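PDB 2GNP: transcriptional regulator from Streptococcus pneumoniae, which probably regulates transcription in response to a sugar or sugar phosphate, which its putative sugar-binding domain would be expected to recognise. Local coordinates for residues A[171-175]-A[176-180]; A[165-168]-A[169-172]; A[133-137]-A[138-142]. All coordinates share one frame; numbering follows the deposited sequence.

Contact 1. Residues A[171-175]-A[176-180]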
loop_
_atom_site.group_PDB
_atom_site.type_symbol
_atom_site.label_atom_id
_atom_site.label_comp_id
_atom_site.label_asym_id
_atom_site.label_seq_id
_atom_site.Cartn_x
_atom_site.Cartn_y
_atom_site.Cartn_z
ATOM N N ASP A 171 2.967 -10.074 -16.993
ATOM C CA ASP A 171 2.447 -9.605 -18.294
ATOM C C ASP A 171 2.181 -8.105 -18.340
ATOM O O ASP A 171 1.590 -7.582 -19.305
ATOM C CB ASP A 171 1.215 -10.399 -18.744
ATOM C CG ASP A 171 1.596 -11.680 -19.530
ATOM O OD1 ASP A 171 1.836 -12.725 -18.877
ATOM O OD2 ASP A 171 1.652 -11.628 -20.794
HETATM N N MSE A 172 2.633 -7.411 -17.304
HETATM C CA MSE A 172 2.500 -5.967 -17.254
HETATM C C MSE A 172 3.837 -5.263 -17.597
HETATM O O MSE A 172 3.872 -4.316 -18.414
HETATM C CB MSE A 172 1.971 -5.548 -15.888
HETATM C CG MSE A 172 1.645 -4.043 -15.781
HETATM SE SE MSE A 172 0.417 -3.393 -17.212
HETATM C CE MSE A 172 -1.168 -4.408 -16.674
ATOM N N LEU A 173 4.923 -5.736 -16.994
ATOM C CA LEU A 173 6.262 -5.242 -17.291
ATOM C C LEU A 173 6.965 -6.098 -18.340
ATOM O O LEU A 173 6.752 -7.322 -18.404
ATOM C CB LEU A 173 7.118 -5.219 -16.013
ATOM C CG LEU A 173 6.566 -4.483 -14.770
ATOM C CD1 LEU A 173 7.507 -4.647 -13.598
ATOM C CD2 LEU A 173 6.333 -2.951 -15.091
ATOM N N THR A 174 7.814 -5.457 -19.144
ATOM C CA THR A 174 8.566 -6.164 -20.185
ATOM C C THR A 174 9.805 -6.855 -19.589
ATOM O O THR A 174 10.238 -6.533 -18.483
ATOM C CB THR A 174 9.000 -5.217 -21.314
ATOM O OG1 THR A 174 10.058 -4.371 -20.851
ATOM C CG2 THR A 174 7.807 -4.340 -21.755
ATOM N N GLU A 175 10.357 -7.817 -20.322
ATOM C CA GLU A 175 11.645 -8.416 -19.961
ATOM C C GLU A 175 12.667 -7.322 -19.682
ATOM O O GLU A 175 13.369 -7.371 -18.674
ATOM C CB GLU A 175 12.148 -9.327 -21.097
ATOM C CG GLU A 175 11.406 -10.651 -21.148
ATOM C CD GLU A 175 12.011 -11.638 -22.140
ATOM O OE1 GLU A 175 11.743 -11.506 -23.369
ATOM O OE2 GLU A 175 12.757 -12.538 -21.684
ATOM N N ASP A 176 12.765 -6.334 -20.572
ATOM C CA ASP A 176 13.666 -5.199 -20.324
ATOM C C ASP A 176 13.391 -4.335 -19.075
ATOM O O ASP A 176 14.328 -3.870 -18.435
ATOM C CB ASP A 176 13.793 -4.318 -21.547
ATOM C CG ASP A 176 14.939 -4.749 -22.443
ATOM O OD1 ASP A 176 14.719 -5.660 -23.289
ATOM O OD2 ASP A 176 16.045 -4.166 -22.290
ATOM N N ASP A 177 12.110 -4.091 -18.756
ATOM C CA ASP A 177 11.739 -3.449 -17.490
ATOM C C ASP A 177 12.360 -4.187 -16.310
ATOM O O ASP A 177 12.974 -3.563 -15.415
ATOM C CB ASP A 177 10.211 -3.461 -17.311
ATOM C CG ASP A 177 9.477 -2.467 -18.248
ATOM O OD1 ASP A 177 10.063 -1.417 -18.611
ATOM O OD2 ASP A 177 8.287 -2.729 -18.570
ATOM N N PHE A 178 12.173 -5.503 -16.285
ATOM C CA PHE A 178 12.706 -6.315 -15.165
ATOM C C PHE A 178 14.211 -6.212 -15.091
ATOM O O PHE A 178 14.773 -6.080 -14.002
ATOM C CB PHE A 178 12.290 -7.778 -15.290
ATOM C CG PHE A 178 10.873 -8.045 -14.875
ATOM C CD1 PHE A 178 10.478 -7.888 -13.531
ATOM C CD2 PHE A 178 9.946 -8.457 -15.810
ATOM C CE1 PHE A 178 9.170 -8.172 -13.143
ATOM C CE2 PHE A 178 8.605 -8.729 -15.435
ATOM C CZ PHE A 178 8.242 -8.593 -14.092
ATOM N N LYS A 179 14.874 -6.267 -16.245
ATOM C CA LYS A 179 16.337 -6.159 -16.235
ATOM C C LYS A 179 16.789 -4.859 -15.637
ATOM O O LYS A 179 17.647 -4.842 -14.755
ATOM C CB LYS A 179 16.929 -6.332 -17.631
ATOM C CG LYS A 179 17.153 -7.786 -18.050
ATOM C CD LYS A 179 18.070 -7.884 -19.341
ATOM C CE LYS A 179 17.792 -6.820 -20.409
ATOM N NZ LYS A 179 18.536 -5.506 -20.202
ATOM N N GLU A 180 16.166 -3.759 -16.059
ATOM C CA GLU A 180 16.514 -2.437 -15.566
ATOM C C GLU A 180 16.176 -2.268 -14.081
ATOM O O GLU A 180 16.966 -1.705 -13.339
ATOM C CB GLU A 180 15.838 -1.346 -16.394
ATOM C CG GLU A 180 16.266 -1.365 -17.857
ATOM C CD GLU A 180 17.793 -1.200 -18.015
ATOM O OE1 GLU A 180 18.435 -0.569 -17.124
ATOM O OE2 GLU A 180 18.316 -1.692 -19.043
#
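T174 and D177 meet with their side chains crossing at a slant, each bonding to the other's backbone N-H. The hydroxyl OG1 of T174 sits between its own backbone N and carbonyl carbon (chi1 73°), which aims it into the first turn of the helix, where it accepts from D177 N at 2.9 Å. In return the carboxylate of D177 leans over the helix end, and its OD2 takes T174 N at 2.8 Å in a nearly straight bond, the N-H arriving on the anti side and somewhat out of the carboxylate plane. The other oxygen, OD1, is held by a salt bridge to R209, so both carboxylate oxygens have partners and the group's rotation is fixed. One residue further on, the side chain of F178 runs at about a right angle to that of L173. The CB of L173 makes a CH-pi contact over one face of the ring, displaced toward the rim and 4.2 Å from its centroid, while CD1 of L173 touches ring atom CE1 of F178 at 3.9 Å. Ordinary helical bonding follows, with F178 N bound to T174 O at 3.1 Å. Reciprocal bonds of this kind define the capping box, here with T174 as N-cap of helix 175-183.

Contact 2. Residues A[165-168]-A[169-172]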
loop_
_atom_site.group_PDB
_atom_site.type_symbol
_atom_site.label_atom_id
_atom_site.label_comp_id
_atom_site.label_asym_id
_atom_site.label_seq_id
_atom_site.Cartn_x
_atom_site.Cartn_y
_atom_site.Cartn_z
ATOM N N GLY A 165 7.085 -11.932 -5.900
ATOM C CA GLY A 165 6.668 -10.540 -6.080
ATOM C C GLY A 165 6.675 -10.137 -7.552
ATOM O O GLY A 165 5.732 -9.514 -8.039
ATOM N N LYS A 166 7.737 -10.494 -8.270
ATOM C CA LYS A 166 7.820 -10.251 -9.698
ATOM C C LYS A 166 6.722 -11.006 -10.462
ATOM O O LYS A 166 6.286 -10.561 -11.501
ATOM C CB LYS A 166 9.184 -10.646 -10.260
ATOM C CG LYS A 166 10.348 -9.829 -9.754
ATOM C CD LYS A 166 11.574 -10.086 -10.629
ATOM C CE LYS A 166 12.572 -10.949 -9.952
ATOM N NZ LYS A 166 13.422 -10.084 -9.054
ATOM N N HIS A 167 6.281 -12.147 -9.925
ATOM C CA HIS A 167 5.213 -12.939 -10.564
ATOM C C HIS A 167 3.973 -12.175 -11.049
ATOM O O HIS A 167 3.568 -12.330 -12.217
ATOM C CB HIS A 167 4.768 -14.074 -9.626
ATOM C CG HIS A 167 3.686 -14.927 -10.194
ATOM N ND1 HIS A 167 3.913 -15.820 -11.215
ATOM C CD2 HIS A 167 2.367 -15.024 -9.885
ATOM C CE1 HIS A 167 2.779 -16.437 -11.514
ATOM N NE2 HIS A 167 1.822 -15.955 -10.736
ATOM N N GLN A 168 3.372 -11.377 -10.154
ATOM C CA GLN A 168 2.130 -10.637 -10.452
ATOM C C GLN A 168 2.284 -9.649 -11.623
ATOM O O GLN A 168 1.301 -9.280 -12.271
ATOM C CB GLN A 168 1.615 -9.922 -9.187
ATOM C CG GLN A 168 1.567 -10.841 -7.947
ATOM C CD GLN A 168 0.303 -11.712 -7.896
ATOM O OE1 GLN A 168 -0.287 -12.067 -8.935
ATOM N NE2 GLN A 168 -0.116 -12.066 -6.668
ATOM N N TRP A 169 3.538 -9.321 -11.926
ATOM C CA TRP A 169 3.902 -8.290 -12.915
ATOM C C TRP A 169 4.317 -8.815 -14.276
ATOM O O TRP A 169 4.623 -8.030 -15.196
ATOM C CB TRP A 169 4.991 -7.380 -12.337
ATOM C CG TRP A 169 4.444 -6.548 -11.234
ATOM C CD1 TRP A 169 4.547 -6.784 -9.877
ATOM C CD2 TRP A 169 3.634 -5.371 -11.378
ATOM N NE1 TRP A 169 3.873 -5.803 -9.183
ATOM C CE2 TRP A 169 3.296 -4.933 -10.072
ATOM C CE3 TRP A 169 3.172 -4.648 -12.486
ATOM C CZ2 TRP A 169 2.515 -3.783 -9.832
ATOM C CZ3 TRP A 169 2.416 -3.468 -12.256
ATOM C CH2 TRP A 169 2.097 -3.064 -10.911
ATOM N N LEU A 170 4.328 -10.141 -14.416
ATOM C CA LEU A 170 4.855 -10.796 -15.599
ATOM C C LEU A 170 4.251 -10.394 -16.947
ATOM O O LEU A 170 4.960 -10.415 -17.967
ATOM C CB LEU A 170 4.770 -12.324 -15.427
ATOM C CG LEU A 170 6.084 -13.064 -15.132
ATOM C CD1 LEU A 170 7.125 -12.303 -14.359
ATOM C CD2 LEU A 170 5.849 -14.394 -14.460
ATOM N N ASP A 171 2.967 -10.074 -16.993
ATOM C CA ASP A 171 2.447 -9.605 -18.294
ATOM C C ASP A 171 2.181 -8.105 -18.340
ATOM O O ASP A 171 1.590 -7.582 -19.305
ATOM C CB ASP A 171 1.215 -10.399 -18.744
ATOM C CG ASP A 171 1.596 -11.680 -19.530
ATOM O OD1 ASP A 171 1.836 -12.725 -18.877
ATOM O OD2 ASP A 171 1.652 -11.628 -20.794
HETATM N N MSE A 172 2.633 -7.411 -17.304
HETATM C CA MSE A 172 2.500 -5.967 -17.254
HETATM C C MSE A 172 3.837 -5.263 -17.597
HETATM O O MSE A 172 3.872 -4.316 -18.414
HETATM C CB MSE A 172 1.971 -5.548 -15.888
HETATM C CG MSE A 172 1.645 -4.043 -15.781
HETATM SE SE MSE A 172 0.417 -3.393 -17.212
HETATM C CE MSE A 172 -1.168 -4.408 -16.674
HETATM O O HOH W 1 1.044 -9.511 -15.107
#
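The indole of W169 meets G165 at its edge: the carbonyl oxygen O of G165 lies in the ring plane, 3.5 Å from CD1 of W169. Beyond the turn, F194 meets W169 edge-to-face and F178 of helix 175-183 also touches it, so aromatic neighbours from outside the turn help to bury the indole. The imidazole of H167 is approached obliquely by L170, whose CD2 stands 4.0 Å from ND1 of H167; the two side chains cross at about a right angle. H167 has its CG anti to the backbone N (chi1 180°), which brings the ring round to the side where L170 lies. The other branch of L170, CD1, rests 3.5 Å from the carbonyl oxygen O of K166. That oxygen also accepts from W169 N at 3.0 Å, and H167 O accepts from L170 N at 3.2 Å. A water spans the turn, donating to Q168 O at 2.9 Å and accepting from D171 N at 2.8 Å. Closed by the bond from L170 N to H167 O, the chain makes a type I beta turn from H167 to L170, through which helix 163-167 passes into the following loop.

Contact 3. Residues A[133-137]-A[138-142]; sequences DGILQ and SRYFE
S138 folds back onto I135, its OG donating to the carbonyl oxygen O of I135 at 2.8 Å, with the hydroxyl tilted only 17° from the carbonyl plane. The same oxygen accepts from S138 N at 3.1 Å, so two bonds from one residue grip a single carbonyl near the helix end. A chi1 of 68° tucks OG of S138 back against the main chain, where it also accepts from F141 N at 3.0 Å, an ST motif that draws the chain into a tight bend. The ring of Y140 roofs this knot: OG of S138 lies 3.2 Å above the ring plane, over its centre, and the phenol OH of Y140 reaches CG1 of I135 at 3.5 Å. On the apolar side, CG2 of I135 makes a CH-pi contact over one face of the F141 ring, 4.2 Å from the centroid. L136 runs alongside F141, pointing the same way, and its CD2 meets CE1 of F141 at 3.8 Å. A water donating to both L136 O and S138 O links two carbonyls of the bend. Further out, I211 touches I135, L136 and F141, and W148 meets the F141 ring with the planes steeply inclined. The bend thereby carries the chain from helix 129-136 into helix 142-147, which leads on to strand 153-160.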
loop_
_atom_site.group_PDB
_atom_site.type_symbol
_atom_site.label_atom_id
_atom_site.label_comp_id
_atom_site.label_asym_id
_atom_site.label_seq_id
_atom_site.Cartn_x
_atom_site.Cartn_y
_atom_site.Cartn_z
ATOM N N ASP A 133 1.388 10.494 -20.375
ATOM C CA ASP A 133 1.044 11.908 -20.242
ATOM C C ASP A 133 -0.301 12.298 -20.892
ATOM O O ASP A 133 -1.015 13.141 -20.352
ATOM C CB ASP A 133 2.120 12.765 -20.850
ATOM C CG ASP A 133 3.381 12.788 -20.046
ATOM O OD1 ASP A 133 3.396 12.430 -18.847
ATOM O OD2 ASP A 133 4.380 13.269 -20.633
ATOM N N GLY A 134 -0.620 11.682 -22.022
ATOM C CA GLY A 134 -1.916 11.841 -22.670
ATOM C C GLY A 134 -3.064 11.530 -21.705
ATOM O O GLY A 134 -4.065 12.253 -21.697
ATOM N N ILE A 135 -2.887 10.475 -20.893
ATOM C CA ILE A 135 -3.900 10.111 -19.854
ATOM C C ILE A 135 -3.796 11.097 -18.684
ATOM O O ILE A 135 -4.783 11.729 -18.272
ATOM C CB ILE A 135 -3.701 8.683 -19.383
ATOM C CG1 ILE A 135 -4.012 7.672 -20.487
ATOM C CG2 ILE A 135 -4.506 8.384 -18.106
ATOM C CD1 ILE A 135 -3.435 6.290 -20.231
ATOM N N LEU A 136 -2.596 11.275 -18.138
ATOM C CA LEU A 136 -2.486 12.068 -16.919
ATOM C C LEU A 136 -2.908 13.525 -17.076
ATOM O O LEU A 136 -3.430 14.126 -16.126
ATOM C CB LEU A 136 -1.071 11.984 -16.347
ATOM C CG LEU A 136 -0.620 10.583 -15.877
ATOM C CD1 LEU A 136 0.899 10.728 -15.582
ATOM C CD2 LEU A 136 -1.328 10.113 -14.620
ATOM N N GLN A 137 -2.639 14.081 -18.266
ATOM C CA GLN A 137 -2.882 15.491 -18.539
ATOM C C GLN A 137 -4.246 15.723 -19.206
ATOM O O GLN A 137 -4.553 16.840 -19.631
ATOM C CB GLN A 137 -1.754 16.021 -19.436
ATOM C CG GLN A 137 -0.349 16.088 -18.732
ATOM C CD GLN A 137 0.849 16.427 -19.717
ATOM O OE1 GLN A 137 2.005 16.502 -19.291
ATOM N NE2 GLN A 137 0.552 16.630 -21.016
ATOM N N SER A 138 -5.046 14.662 -19.335
ATOM C CA SER A 138 -6.311 14.753 -20.075
ATOM C C SER A 138 -7.386 15.532 -19.316
ATOM O O SER A 138 -7.314 15.694 -18.131
ATOM C CB SER A 138 -6.833 13.355 -20.431
ATOM O OG SER A 138 -7.220 12.722 -19.201
ATOM N N ARG A 139 -8.384 16.069 -20.015
ATOM C CA ARG A 139 -9.493 16.696 -19.308
ATOM C C ARG A 139 -10.248 15.676 -18.471
ATOM O O ARG A 139 -10.716 16.033 -17.387
ATOM C CB ARG A 139 -10.534 17.275 -20.292
ATOM C CG ARG A 139 -11.317 18.394 -19.764
ATOM C CD ARG A 139 -12.247 18.934 -20.862
ATOM N NE ARG A 139 -12.957 20.103 -20.356
ATOM C CZ ARG A 139 -14.178 20.090 -19.840
ATOM N NH1 ARG A 139 -14.873 18.935 -19.746
ATOM N NH2 ARG A 139 -14.682 21.240 -19.374
ATOM N N TYR A 140 -10.348 14.456 -18.988
ATOM C CA TYR A 140 -11.201 13.388 -18.361
ATOM C C TYR A 140 -10.568 12.913 -17.028
ATOM O O TYR A 140 -11.276 12.679 -16.012
ATOM C CB TYR A 140 -11.572 12.257 -19.332
ATOM C CG TYR A 140 -10.426 11.309 -19.711
ATOM C CD1 TYR A 140 -9.806 11.385 -20.960
ATOM C CD2 TYR A 140 -9.988 10.306 -18.816
ATOM C CE1 TYR A 140 -8.743 10.519 -21.301
ATOM C CE2 TYR A 140 -8.929 9.430 -19.160
ATOM C CZ TYR A 140 -8.324 9.550 -20.399
ATOM O OH TYR A 140 -7.307 8.675 -20.722
ATOM N N PHE A 141 -9.245 12.876 -17.006
ATOM C CA PHE A 141 -8.534 12.362 -15.839
ATOM C C PHE A 141 -8.313 13.412 -14.703
ATOM O O PHE A 141 -7.865 13.077 -13.569
ATOM C CB PHE A 141 -7.213 11.764 -16.336
ATOM C CG PHE A 141 -6.584 10.775 -15.351
ATOM C CD1 PHE A 141 -5.598 11.222 -14.452
ATOM C CD2 PHE A 141 -6.950 9.412 -15.361
ATOM C CE1 PHE A 141 -5.018 10.351 -13.554
ATOM C CE2 PHE A 141 -6.355 8.516 -14.436
ATOM C CZ PHE A 141 -5.396 8.987 -13.557
ATOM N N GLU A 142 -8.586 14.685 -14.999
ATOM C CA GLU A 142 -8.205 15.768 -14.095
ATOM C C GLU A 142 -8.757 15.622 -12.670
ATOM O O GLU A 142 -8.060 15.948 -11.701
ATOM C CB GLU A 142 -8.661 17.118 -14.670
ATOM C CG GLU A 142 -8.296 18.217 -13.799
ATOM C CD GLU A 142 -8.328 19.524 -14.575
ATOM O OE1 GLU A 142 -9.448 20.089 -14.727
ATOM O OE2 GLU A 142 -7.237 19.942 -15.032
HETATM O O HOH W 2 -5.564 15.859 -15.994
#

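In the fold
All three contacts are local and lie at helix ends, yet each handles its end differently. Contacts 1 and 2 share D171 and M172 and join consecutive helices, 163-167 and 175-183; they touch directly where F178 CZ packs against K166, W169 and L170. Contact 3 stands apart, its centre about 25 Å from that of contact 1, and links helices 129-136 and 142-147. Contact 1 is partly buried and starts a helix with reciprocal side-chain bonds. Contacts 2 and 3 lie at the surface, although each buries one aromatic residue, and both follow a helix: contact 2 relies on backbone bonds, contact 3 on a serine hydroxyl that donates and accepts.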